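Local coordinates for glycoside hydrolase family protein (PDB 6Q2F) that hydrolyses alpha-L-rhamnosides, probably releasing rhamnose from the ends of natural glycosides, at residues A[504-509]-A[585-591]; A[606-610]-A[622-626]. All coordinates share one frame; numbering follows the deposited sequence.

Contact 1 of 2, residues A[504-509]-A[585-591]. With NA (sodium ion), chain B.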
loop_
_atom_site.group_PDB
_atom_site.type_symbol
_atom_site.label_atom_id
_atom_site.label_comp_id
_atom_site.label_asym_id
_atom_site.label_seq_id
_atom_site.Cartn_x
_atom_site.Cartn_y
_atom_site.Cartn_z
ATOM N N SER A 504 -1.377 3.204 -6.710
ATOM C CA SER A 504 -1.868 1.916 -6.218
ATOM C C SER A 504 -3.114 1.508 -7.001
ATOM O O SER A 504 -3.918 2.351 -7.405
ATOM C CB SER A 504 -2.165 2.003 -4.719
ATOM O OG SER A 504 -3.039 3.077 -4.472
ATOM N N ILE A 505 -3.266 0.201 -7.245
ATOM C CA ILE A 505 -4.189 -0.273 -8.275
ATOM C C ILE A 505 -5.486 -0.763 -7.653
ATOM O O ILE A 505 -5.483 -1.495 -6.659
ATOM C CB ILE A 505 -3.551 -1.366 -9.153
ATOM C CG1 ILE A 505 -4.476 -1.652 -10.337
ATOM C CG2 ILE A 505 -3.289 -2.641 -8.374
ATOM C CD1 ILE A 505 -3.733 -2.404 -11.496
ATOM N N GLU A 506 -6.602 -0.326 -8.234
ATOM C CA GLU A 506 -7.929 -0.821 -7.878
ATOM C C GLU A 506 -8.801 -0.650 -9.122
ATOM O O GLU A 506 -9.319 0.442 -9.370
ATOM C CB GLU A 506 -8.499 -0.073 -6.680
ATOM C CG GLU A 506 -9.787 -0.661 -6.149
ATOM C CD GLU A 506 -10.406 0.209 -5.067
ATOM O OE1 GLU A 506 -9.690 1.045 -4.474
ATOM O OE2 GLU A 506 -11.623 0.058 -4.819
ATOM N N VAL A 507 -8.932 -1.727 -9.908
ATOM C CA VAL A 507 -9.609 -1.669 -11.201
ATOM C C VAL A 507 -10.666 -2.763 -11.320
ATOM O O VAL A 507 -11.138 -3.059 -12.423
ATOM C CB VAL A 507 -8.595 -1.760 -12.355
ATOM C CG1 VAL A 507 -7.673 -0.542 -12.346
ATOM C CG2 VAL A 507 -7.780 -3.082 -12.283
ATOM N N GLY A 508 -11.057 -3.361 -10.199
ATOM C CA GLY A 508 -12.037 -4.437 -10.237
ATOM C C GLY A 508 -11.387 -5.790 -10.464
ATOM O O GLY A 508 -10.161 -5.929 -10.464
ATOM N N GLU A 509 -12.227 -6.807 -10.679
ATOM C CA GLU A 509 -11.769 -8.198 -10.667
ATOM C C GLU A 509 -11.877 -8.770 -12.073
ATOM O O GLU A 509 -12.945 -9.231 -12.478
ATOM C CB GLU A 509 -12.580 -9.029 -9.672
ATOM C CG GLU A 509 -12.649 -8.440 -8.245
ATOM C CD GLU A 509 -11.279 -7.993 -7.737
ATOM O OE1 GLU A 509 -10.287 -8.687 -8.019
ATOM O OE2 GLU A 509 -11.211 -6.930 -7.077
ATOM N N LEU A 585 -0.511 -2.895 -4.321
ATOM C CA LEU A 585 -1.823 -3.066 -3.687
ATOM C C LEU A 585 -2.172 -2.055 -2.617
ATOM O O LEU A 585 -3.238 -1.531 -2.614
ATOM C CB LEU A 585 -2.038 -4.494 -3.190
ATOM C CG LEU A 585 -1.737 -5.613 -4.168
ATOM C CD1 LEU A 585 -1.837 -6.968 -3.526
ATOM C CD2 LEU A 585 -2.613 -5.532 -5.372
ATOM N N GLU A 586 -1.217 -1.804 -1.737
ATOM C CA GLU A 586 -1.316 -0.814 -0.658
ATOM C C GLU A 586 -2.273 -1.229 0.450
ATOM O O GLU A 586 -1.877 -1.270 1.623
ATOM C CB GLU A 586 -1.727 0.576 -1.184
ATOM C CG GLU A 586 -1.770 1.638 -0.060
ATOM C CD GLU A 586 -2.155 3.025 -0.545
ATOM O OE1 GLU A 586 -3.105 3.579 0.032
ATOM O OE2 GLU A 586 -1.517 3.555 -1.475
ATOM N N ASP A 587 -3.521 -1.532 0.099
ATOM C CA ASP A 587 -4.616 -1.668 1.063
ATOM C C ASP A 587 -5.243 -3.056 0.930
ATOM O O ASP A 587 -6.037 -3.302 0.013
ATOM C CB ASP A 587 -5.649 -0.556 0.840
ATOM C CG ASP A 587 -6.730 -0.514 1.911
ATOM O OD1 ASP A 587 -6.637 -1.261 2.902
ATOM O OD2 ASP A 587 -7.673 0.297 1.759
ATOM N N HIS A 588 -4.899 -3.947 1.867
ATOM C CA HIS A 588 -5.406 -5.333 1.915
ATOM C C HIS A 588 -5.220 -5.978 0.540
ATOM O O HIS A 588 -4.107 -5.967 -0.001
ATOM C CB HIS A 588 -6.826 -5.326 2.433
ATOM C CG HIS A 588 -6.944 -4.836 3.836
ATOM N ND1 HIS A 588 -6.957 -3.497 4.156
ATOM C CD2 HIS A 588 -7.039 -5.504 5.008
ATOM C CE1 HIS A 588 -7.068 -3.360 5.465
ATOM N NE2 HIS A 588 -7.118 -4.562 6.007
ATOM N N ARG A 589 -6.268 -6.535 -0.068
ATOM C CA ARG A 589 -6.133 -7.360 -1.262
ATOM C C ARG A 589 -7.190 -6.934 -2.268
ATOM O O ARG A 589 -8.238 -7.582 -2.406
ATOM C CB ARG A 589 -6.239 -8.847 -0.908
ATOM C CG ARG A 589 -5.886 -9.782 -2.086
ATOM C CD ARG A 589 -5.860 -11.242 -1.665
ATOM N NE ARG A 589 -5.058 -12.030 -2.601
ATOM C CZ ARG A 589 -4.782 -13.323 -2.465
ATOM N NH1 ARG A 589 -5.248 -14.009 -1.422
ATOM N NH2 ARG A 589 -4.032 -13.928 -3.379
ATOM N N PRO A 590 -6.957 -5.828 -2.976
ATOM C CA PRO A 590 -7.977 -5.327 -3.909
ATOM C C PRO A 590 -8.097 -6.165 -5.173
ATOM O O PRO A 590 -9.150 -6.138 -5.817
ATOM C CB PRO A 590 -7.489 -3.909 -4.226
ATOM C CG PRO A 590 -6.024 -3.999 -4.062
ATOM C CD PRO A 590 -5.779 -4.958 -2.930
HETATM N N MSE A 591 -7.049 -6.898 -5.545
HETATM C CA MSE A 591 -7.090 -7.789 -6.709
HETATM C C MSE A 591 -5.989 -8.836 -6.568
HETATM O O MSE A 591 -5.192 -8.768 -5.630
HETATM C CB MSE A 591 -6.893 -7.018 -8.002
HETATM C CG MSE A 591 -5.493 -6.444 -8.120
HETATM SE SE MSE A 591 -5.108 -5.434 -9.734
HETATM C CE MSE A 591 -5.352 -6.796 -11.110
HETATM NA NA NA B . -1.771 5.064 -3.306
HETATM O O HOH W 1 -5.363 -0.466 -4.300
HETATM O O HOH W 2 -10.368 -3.682 -7.478
#
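Leu585 meets Ile505 in two ways. Leu585 CD2 lies 4.2 Å from Ile505 CG2. A water donates to both carbonyls, to Leu585 O at 2.9 Å and to Ile505 O. At Glu586 the link is a sodium ion. Glu586 CG stands anti to the backbone N (chi1 -177°), and the extended chain carries OE2 to within 2.4 Å of the sodium ion. Ser504 OG binds the same ion at 2.6 Å. Asp503, Glu583 and Glu644 complete the site. The chain next meets the first loop at Pro590, where CG sits 3.6 Å from Ile505 O. A second water donates to Pro590 O and accepts from Gly508 N. Glu509 bends at chi2 (-47°) and brings OE2 to 2.5 Å from Pro590 O, with OE1 beside Met591 CA. Replacing Glu509 by alanine would probably leave Pro590 O without its close carboxyl neighbour and open a gap beside Met591. The side chain of Met591, a selenomethionine, crosses that of Ile505 at about a right angle, with SE 3.6 Å from Ile505 CG2. Both loops follow adjacent parallel strands, 497-502 and 579-582, at the C-terminal end of a (beta/alpha)8 barrel, the end where such enzymes carry their active sites.

Contact 2 of 2, residues A[606-610]-A[622-626]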
loop_
_atom_site.group_PDB
_atom_site.type_symbol
_atom_site.label_atom_id
_atom_site.label_comp_id
_atom_site.label_asym_id
_atom_site.label_seq_id
_atom_site.Cartn_x
_atom_site.Cartn_y
_atom_site.Cartn_z
HETATM N N MSE A 606 7.424 1.795 -4.316
HETATM C CA MSE A 606 6.737 2.827 -3.596
HETATM C C MSE A 606 5.576 2.261 -2.789
HETATM O O MSE A 606 4.888 1.329 -3.211
HETATM C CB MSE A 606 6.218 3.908 -4.578
HETATM C CG MSE A 606 5.699 5.137 -3.867
HETATM SE SE MSE A 606 5.441 6.528 -5.180
HETATM C CE MSE A 606 4.712 7.946 -4.034
ATOM N N ALA A 607 5.386 2.835 -1.609
ATOM C CA ALA A 607 4.318 2.441 -0.701
ATOM C C ALA A 607 3.647 3.721 -0.207
ATOM O O ALA A 607 3.783 4.791 -0.809
ATOM C CB ALA A 607 4.898 1.575 0.422
ATOM N N ALA A 608 2.901 3.617 0.892
ATOM C CA ALA A 608 2.157 4.745 1.442
ATOM C C ALA A 608 2.138 4.647 2.968
ATOM O O ALA A 608 2.276 3.561 3.543
ATOM C CB ALA A 608 0.704 4.799 0.909
ATOM N N LEU A 609 1.968 5.795 3.622
ATOM C CA LEU A 609 1.688 5.823 5.058
ATOM C C LEU A 609 0.783 6.998 5.376
ATOM O O LEU A 609 1.098 8.133 5.016
ATOM C CB LEU A 609 2.955 5.920 5.923
ATOM C CG LEU A 609 2.496 6.064 7.394
ATOM C CD1 LEU A 609 1.981 4.720 7.986
ATOM C CD2 LEU A 609 3.543 6.703 8.318
ATOM N N TRP A 610 -0.324 6.718 6.057
ATOM C CA TRP A 610 -1.257 7.742 6.500
ATOM C C TRP A 610 -0.914 8.193 7.921
ATOM O O TRP A 610 -0.348 7.439 8.714
ATOM C CB TRP A 610 -2.694 7.219 6.472
ATOM C CG TRP A 610 -3.297 7.101 5.099
ATOM C CD1 TRP A 610 -2.666 6.716 3.957
ATOM C CD2 TRP A 610 -4.647 7.373 4.741
ATOM N NE1 TRP A 610 -3.539 6.737 2.910
ATOM C CE2 TRP A 610 -4.766 7.139 3.365
ATOM C CE3 TRP A 610 -5.773 7.797 5.454
ATOM C CZ2 TRP A 610 -5.968 7.302 2.682
ATOM C CZ3 TRP A 610 -6.963 7.968 4.772
ATOM C CH2 TRP A 610 -7.049 7.721 3.398
ATOM N N LEU A 622 -0.443 -0.643 5.709
ATOM C CA LEU A 622 0.548 0.297 5.202
ATOM C C LEU A 622 1.944 -0.017 5.722
ATOM O O LEU A 622 2.932 0.343 5.081
ATOM C CB LEU A 622 0.136 1.727 5.572
ATOM C CG LEU A 622 -1.223 2.150 4.986
ATOM C CD1 LEU A 622 -1.513 3.627 5.225
ATOM C CD2 LEU A 622 -1.241 1.862 3.505
ATOM N N ILE A 623 2.043 -0.653 6.891
ATOM C CA ILE A 623 3.329 -1.175 7.353
ATOM C C ILE A 623 3.803 -2.281 6.412
ATOM O O ILE A 623 4.929 -2.259 5.910
ATOM C CB ILE A 623 3.216 -1.684 8.803
ATOM C CG1 ILE A 623 2.721 -0.581 9.769
ATOM C CG2 ILE A 623 4.530 -2.322 9.244
ATOM C CD1 ILE A 623 3.553 0.693 9.797
ATOM N N ALA A 624 2.927 -3.258 6.150
ATOM C CA ALA A 624 3.242 -4.315 5.186
ATOM C C ALA A 624 3.554 -3.739 3.810
ATOM O O ALA A 624 4.502 -4.178 3.150
ATOM C CB ALA A 624 2.080 -5.307 5.100
ATOM N N ASP A 625 2.782 -2.733 3.383
ATOM C CA ASP A 625 3.004 -2.106 2.080
ATOM C C ASP A 625 4.423 -1.556 1.973
ATOM O O ASP A 625 5.127 -1.789 0.978
ATOM C CB ASP A 625 1.967 -0.995 1.868
ATOM C CG ASP A 625 2.022 -0.386 0.473
ATOM O OD1 ASP A 625 2.381 -1.103 -0.485
ATOM O OD2 ASP A 625 1.720 0.830 0.353
HETATM N N MSE A 626 4.867 -0.835 3.003
HETATM C CA MSE A 626 6.197 -0.243 3.014
HETATM C C MSE A 626 7.294 -1.291 3.159
HETATM O O MSE A 626 8.373 -1.168 2.578
HETATM C CB MSE A 626 6.326 0.777 4.155
HETATM C CG MSE A 626 5.630 2.112 3.935
HETATM SE SE MSE A 626 5.966 3.291 5.512
HETATM C CE MSE A 626 4.856 2.393 6.834
#
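Leu622 and Trp610 cross obliquely, with one leucine methyl at the indole. Leu622 CD1 lies 3.5 Å from Trp610 CD1. Leu622 CD1 is also 3.4 Å from Trp610 N, so it touches the strand backbone as well as the ring. With Leu622 CG anti to the carbonyl carbon (chi1 -60°) and the chain extended to CD1, this methyl reaches Trp610. Arg619 adds a cation-pi contact to this indole. One turn along the helix, Asp625 comes in beside the strand backbone. Asp625 OD2 accepts a weak hydrogen bond from Ala608 N at 3.1 Å, with an N-H...O angle of only 121°. Its stronger partner is Arg599, which forms a salt bridge with OD1 and also binds Met606 O. The carboxylate therefore joins the strand to the loop before it. Met626, a selenomethionine, lies next to Asp625 and reaches the strand with its whole side chain. Ala607 CB is 3.4 Å from Met626 CA and 3.6 Å from Met626 CG, a close fit against the small alanine side chain. The Met626 chain then bends at its last torsion, so that CE lies 3.9 Å from Leu609 CD1. Leu609 also touches Leu622, with its CD1 4.3 Å from Leu622 CB. Both Leu609 and Met626 pack against Glu667 of helix 657-670. The strand and helix segments run nearly antiparallel, at 153°, and their axes come within 7.0 Å. The contact is buried and mostly apolar, with the Asp625 carboxylate as its polar element. This is the strand-to-helix packing of a beta-alpha-beta unit, here strand 604-610, helix 620-636 and strand 642-649, in which the helix covers the outside of the parallel (beta/alpha)8 barrel.

The two contacts come in series along the chain, with contact 1 closing before contact 2 opens. Their centres are about 13 Å apart. Both belong to one barrel, in which strands 497-502, 579-582 and 604-610 are neighbours in that order. Contact 2 lies on the third of these strands and its covering helix. Glu586 ties the contacts together: its OE2 is 3.5 Å from Ala608 CB, and its CG is 3.6 Å from Leu622 CD2. The packed strand and helix thus flank a sodium ligand. Ligands from neighbouring barrel units meet at this one ion, at the barrel end where glycosidases of this fold usually have their active site.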